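Local coordinates for protein LbaCas13a H328A (C2c2) (Lachnospiraceae bacterium NK4A179, PDB 5WLH) that binds a CRISPR guide RNA as a Cas13a effector and probably cleaves target RNA under its direction, at residues A[549-560]-A[587-596]. Sequence-based numbering, arbitrary orientation.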
loop_
_atom_site.group_PDB
_atom_site.type_symbol
_atom_site.label_atom_id
_atom_site.label_comp_id
_atom_site.label_asym_id
_atom_site.label_seq_id
_atom_site.Cartn_x
_atom_site.Cartn_y
_atom_site.Cartn_z
ATOM N N ILE A 549 2.827 -27.082 24.919
ATOM C CA ILE A 549 1.562 -26.343 24.920
ATOM C C ILE A 549 0.843 -26.482 26.255
ATOM O O ILE A 549 0.160 -25.549 26.695
ATOM C CB ILE A 549 0.673 -26.789 23.738
ATOM C CG1 ILE A 549 -0.566 -25.888 23.630
ATOM C CG2 ILE A 549 0.250 -28.249 23.863
ATOM C CD1 ILE A 549 -0.837 -25.411 22.231
ATOM N N LEU A 550 1.020 -27.615 26.946
ATOM C CA LEU A 550 0.358 -27.806 28.238
ATOM C C LEU A 550 0.708 -26.709 29.236
ATOM O O LEU A 550 -0.116 -26.367 30.089
ATOM C CB LEU A 550 0.722 -29.172 28.827
ATOM C CG LEU A 550 0.253 -30.361 27.994
ATOM C CD1 LEU A 550 0.945 -31.644 28.469
ATOM C CD2 LEU A 550 -1.265 -30.489 28.056
ATOM N N ASN A 551 1.913 -26.144 29.148
ATOM C CA ASN A 551 2.341 -25.126 30.098
ATOM C C ASN A 551 1.597 -23.811 29.947
ATOM O O ASN A 551 1.757 -22.932 30.799
ATOM C CB ASN A 551 3.834 -24.848 29.946
ATOM C CG ASN A 551 4.685 -26.047 30.292
ATOM O OD1 ASN A 551 4.366 -26.787 31.213
ATOM N ND2 ASN A 551 5.771 -26.245 29.552
ATOM N N PHE A 552 0.810 -23.645 28.887
ATOM C CA PHE A 552 0.229 -22.351 28.573
ATOM C C PHE A 552 -1.285 -22.372 28.491
ATOM O O PHE A 552 -1.895 -21.300 28.365
ATOM C CB PHE A 552 0.837 -21.821 27.259
ATOM C CG PHE A 552 2.338 -21.750 27.301
ATOM C CD1 PHE A 552 2.970 -20.688 27.922
ATOM C CD2 PHE A 552 3.112 -22.770 26.786
ATOM C CE1 PHE A 552 4.348 -20.628 27.989
ATOM C CE2 PHE A 552 4.494 -22.722 26.861
ATOM C CZ PHE A 552 5.113 -21.650 27.462
ATOM N N LEU A 553 -1.909 -23.547 28.594
ATOM C CA LEU A 553 -3.356 -23.646 28.483
ATOM C C LEU A 553 -4.032 -22.831 29.574
ATOM O O LEU A 553 -3.625 -22.881 30.738
ATOM C CB LEU A 553 -3.797 -25.107 28.566
ATOM C CG LEU A 553 -3.397 -25.965 27.367
ATOM C CD1 LEU A 553 -3.748 -27.413 27.614
ATOM C CD2 LEU A 553 -4.088 -25.448 26.109
ATOM N N LYS A 554 -5.055 -22.065 29.181
ATOM C CA LYS A 554 -5.830 -21.261 30.121
ATOM C C LYS A 554 -6.835 -22.105 30.888
ATOM O O LYS A 554 -7.137 -21.800 32.047
ATOM C CB LYS A 554 -6.582 -20.145 29.386
ATOM C CG LYS A 554 -5.780 -18.877 29.115
ATOM C CD LYS A 554 -6.571 -17.914 28.218
ATOM C CE LYS A 554 -6.143 -16.470 28.422
ATOM N NZ LYS A 554 -6.932 -15.501 27.593
ATOM N N ASP A 555 -7.362 -23.155 30.259
ATOM C CA ASP A 555 -8.404 -23.989 30.848
ATOM C C ASP A 555 -8.622 -25.214 29.974
ATOM O O ASP A 555 -9.486 -25.208 29.088
ATOM C CB ASP A 555 -9.711 -23.204 31.007
ATOM C CG ASP A 555 -10.752 -23.951 31.843
ATOM O OD1 ASP A 555 -10.640 -25.186 32.006
ATOM O OD2 ASP A 555 -11.692 -23.293 32.334
ATOM N N LYS A 556 -7.854 -26.275 30.233
ATOM C CA LYS A 556 -7.933 -27.477 29.420
ATOM C C LYS A 556 -9.318 -28.108 29.454
ATOM O O LYS A 556 -9.702 -28.791 28.498
ATOM C CB LYS A 556 -6.858 -28.469 29.890
ATOM C CG LYS A 556 -6.908 -29.838 29.249
ATOM C CD LYS A 556 -5.628 -30.611 29.534
ATOM C CE LYS A 556 -5.806 -32.085 29.229
ATOM N NZ LYS A 556 -7.047 -32.324 28.439
ATOM N N GLU A 557 -10.096 -27.868 30.511
ATOM C CA GLU A 557 -11.397 -28.523 30.620
ATOM C C GLU A 557 -12.454 -27.899 29.712
ATOM O O GLU A 557 -13.405 -28.582 29.325
ATOM C CB GLU A 557 -11.867 -28.509 32.076
ATOM C CG GLU A 557 -10.908 -29.203 33.044
ATOM C CD GLU A 557 -10.344 -30.513 32.499
ATOM O OE1 GLU A 557 -11.142 -31.394 32.106
ATOM O OE2 GLU A 557 -9.102 -30.662 32.466
ATOM N N THR A 558 -12.329 -26.618 29.366
ATOM C CA THR A 558 -13.259 -25.982 28.436
ATOM C C THR A 558 -12.631 -25.740 27.069
ATOM O O THR A 558 -13.211 -25.022 26.247
ATOM C CB THR A 558 -13.779 -24.661 29.004
ATOM O OG1 THR A 558 -12.670 -23.797 29.273
ATOM C CG2 THR A 558 -14.575 -24.904 30.282
ATOM N N LEU A 559 -11.476 -26.357 26.812
ATOM C CA LEU A 559 -10.697 -26.075 25.610
ATOM C C LEU A 559 -11.505 -26.307 24.337
ATOM O O LEU A 559 -11.529 -25.449 23.447
ATOM C CB LEU A 559 -9.434 -26.935 25.611
ATOM C CG LEU A 559 -8.543 -26.725 24.391
ATOM C CD1 LEU A 559 -8.255 -25.211 24.201
ATOM C CD2 LEU A 559 -7.248 -27.530 24.523
ATOM N N ARG A 560 -12.159 -27.468 24.217
ATOM C CA ARG A 560 -12.930 -27.731 23.004
ATOM C C ARG A 560 -14.049 -26.717 22.823
ATOM O O ARG A 560 -14.264 -26.218 21.711
ATOM C CB ARG A 560 -13.515 -29.138 23.011
ATOM C CG ARG A 560 -14.324 -29.433 21.759
ATOM C CD ARG A 560 -15.078 -30.738 21.869
ATOM N NE ARG A 560 -14.150 -31.849 22.001
ATOM C CZ ARG A 560 -14.511 -33.123 22.064
ATOM N NH1 ARG A 560 -15.800 -33.453 22.017
ATOM N NH2 ARG A 560 -13.582 -34.060 22.177
ATOM N N ASP A 587 -6.770 -35.878 22.529
ATOM C CA ASP A 587 -7.848 -35.171 23.217
ATOM C C ASP A 587 -7.956 -33.755 22.648
ATOM O O ASP A 587 -7.484 -33.453 21.544
ATOM C CB ASP A 587 -7.619 -35.170 24.736
ATOM C CG ASP A 587 -6.334 -34.457 25.150
ATOM O OD1 ASP A 587 -5.708 -33.756 24.327
ATOM O OD2 ASP A 587 -5.935 -34.602 26.324
ATOM N N ASP A 588 -8.557 -32.849 23.422
ATOM C CA ASP A 588 -8.799 -31.501 22.921
ATOM C C ASP A 588 -7.518 -30.684 22.808
ATOM O O ASP A 588 -7.486 -29.711 22.051
ATOM C CB ASP A 588 -9.826 -30.801 23.807
ATOM C CG ASP A 588 -11.214 -31.407 23.661
ATOM O OD1 ASP A 588 -11.614 -31.719 22.514
ATOM O OD2 ASP A 588 -11.911 -31.575 24.686
ATOM N N VAL A 589 -6.459 -31.069 23.524
ATOM C CA VAL A 589 -5.162 -30.425 23.341
ATOM C C VAL A 589 -4.593 -30.745 21.963
ATOM O O VAL A 589 -3.970 -29.891 21.320
ATOM C CB VAL A 589 -4.197 -30.840 24.464
ATOM C CG1 VAL A 589 -2.843 -30.241 24.229
ATOM C CG2 VAL A 589 -4.748 -30.400 25.822
ATOM N N ASP A 590 -4.798 -31.971 21.481
ATOM C CA ASP A 590 -4.367 -32.298 20.125
ATOM C C ASP A 590 -5.241 -31.605 19.092
ATOM O O ASP A 590 -4.775 -31.290 17.990
ATOM C CB ASP A 590 -4.387 -33.808 19.916
ATOM C CG ASP A 590 -3.597 -34.546 20.982
ATOM O OD1 ASP A 590 -2.351 -34.591 20.880
ATOM O OD2 ASP A 590 -4.226 -35.056 21.932
ATOM N N PHE A 591 -6.508 -31.375 19.433
ATOM C CA PHE A 591 -7.380 -30.561 18.595
ATOM C C PHE A 591 -6.808 -29.157 18.424
ATOM O O PHE A 591 -6.643 -28.677 17.294
ATOM C CB PHE A 591 -8.776 -30.513 19.217
ATOM C CG PHE A 591 -9.814 -29.842 18.361
ATOM C CD1 PHE A 591 -9.641 -29.717 16.994
ATOM C CD2 PHE A 591 -10.977 -29.349 18.934
ATOM C CE1 PHE A 591 -10.605 -29.102 16.210
ATOM C CE2 PHE A 591 -11.951 -28.732 18.155
ATOM C CZ PHE A 591 -11.755 -28.606 16.787
ATOM N N LEU A 592 -6.478 -28.499 19.541
ATOM C CA LEU A 592 -5.833 -27.186 19.491
ATOM C C LEU A 592 -4.529 -27.235 18.707
ATOM O O LEU A 592 -4.232 -26.334 17.907
ATOM C CB LEU A 592 -5.571 -26.684 20.909
ATOM C CG LEU A 592 -4.803 -25.368 21.014
ATOM C CD1 LEU A 592 -5.651 -24.290 20.341
ATOM C CD2 LEU A 592 -4.523 -25.018 22.466
ATOM N N THR A 593 -3.739 -28.288 18.922
ATOM C CA THR A 593 -2.445 -28.412 18.269
ATOM C C THR A 593 -2.603 -28.590 16.768
ATOM O O THR A 593 -1.808 -28.059 15.982
ATOM C CB THR A 593 -1.670 -29.588 18.885
ATOM O OG1 THR A 593 -1.141 -29.182 20.148
ATOM C CG2 THR A 593 -0.522 -30.018 17.981
ATOM N N ASP A 594 -3.637 -29.312 16.345
ATOM C CA ASP A 594 -3.837 -29.496 14.916
ATOM C C ASP A 594 -4.232 -28.187 14.239
ATOM O O ASP A 594 -3.712 -27.859 13.168
ATOM C CB ASP A 594 -4.878 -30.575 14.675
ATOM C CG ASP A 594 -4.255 -31.955 14.572
ATOM O OD1 ASP A 594 -3.013 -32.079 14.698
ATOM O OD2 ASP A 594 -5.008 -32.908 14.358
ATOM N N LEU A 595 -5.135 -27.423 14.850
ATOM C CA LEU A 595 -5.490 -26.121 14.289
ATOM C C LEU A 595 -4.284 -25.187 14.244
ATOM O O LEU A 595 -4.075 -24.475 13.251
ATOM C CB LEU A 595 -6.614 -25.495 15.109
ATOM C CG LEU A 595 -7.950 -26.231 15.033
ATOM C CD1 LEU A 595 -8.897 -25.558 16.008
ATOM C CD2 LEU A 595 -8.532 -26.225 13.628
ATOM N N LYS A 596 -3.491 -25.169 15.318
ATOM C CA LYS A 596 -2.243 -24.420 15.337
ATOM C C LYS A 596 -1.323 -24.852 14.203
ATOM O O LYS A 596 -0.695 -24.012 13.554
ATOM C CB LYS A 596 -1.549 -24.620 16.688
ATOM C CG LYS A 596 -0.210 -23.931 16.832
ATOM C CD LYS A 596 0.519 -24.411 18.087
ATOM C CE LYS A 596 1.078 -25.822 17.930
ATOM N NZ LYS A 596 2.243 -25.918 16.990
HETATM O O HOH W 1 -12.355 -29.613 26.157
#
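R560, in the first turn of helix 559-564, grips D588 at the start of helix 588-602, whose N-terminus carries a capping box made by D587 and D590. CB of R560 lies 3.2 Å from D588 OD1. CG and CD also lie beside this oxygen, and CG touches the F591 ring edge at CE2 (4.4 Å). The chain runs straight to CD and then bends (chi3 -63°), which turns the guanidinium back onto the carboxylate. NE gives D588 OD1 a short bond of 2.6 Å at 160°, in the guanidinium plane. It comes on the syn side of OD1 but 21° out of the carboxylate plane. NH2 adds a weak bond to the same OD1. OD2 takes a hydrogen from a water that accepts from R560 N, so R560 reaches both carboxylate oxygens, one directly and one through the water.

The 3-10 turn 549-551, the following loop and L559 pack on the first turns of helix 588-602, about 20 Å (nearest atom) from the bound RNA. V589 CG2 meets L553 CD1 at 3.6 Å. The K556 side chain crosses V589 at about a right angle, its CD 3.8 Å from CG2. L592 CD2 touches both I549 CD1 and L553 CD2. T517 of helix 486-517 lies against L559 and L592.

D587 N donates to D590 OD2 at 2.7 Å, and K533 forms a salt bridge with that oxygen. D590 N returns a weak bond to D587 OD1. V589 N reaches D587 OD1 from above the carboxylate plane, while K556 NZ makes a weak salt bridge to D587 OD2 at 3.3 Å.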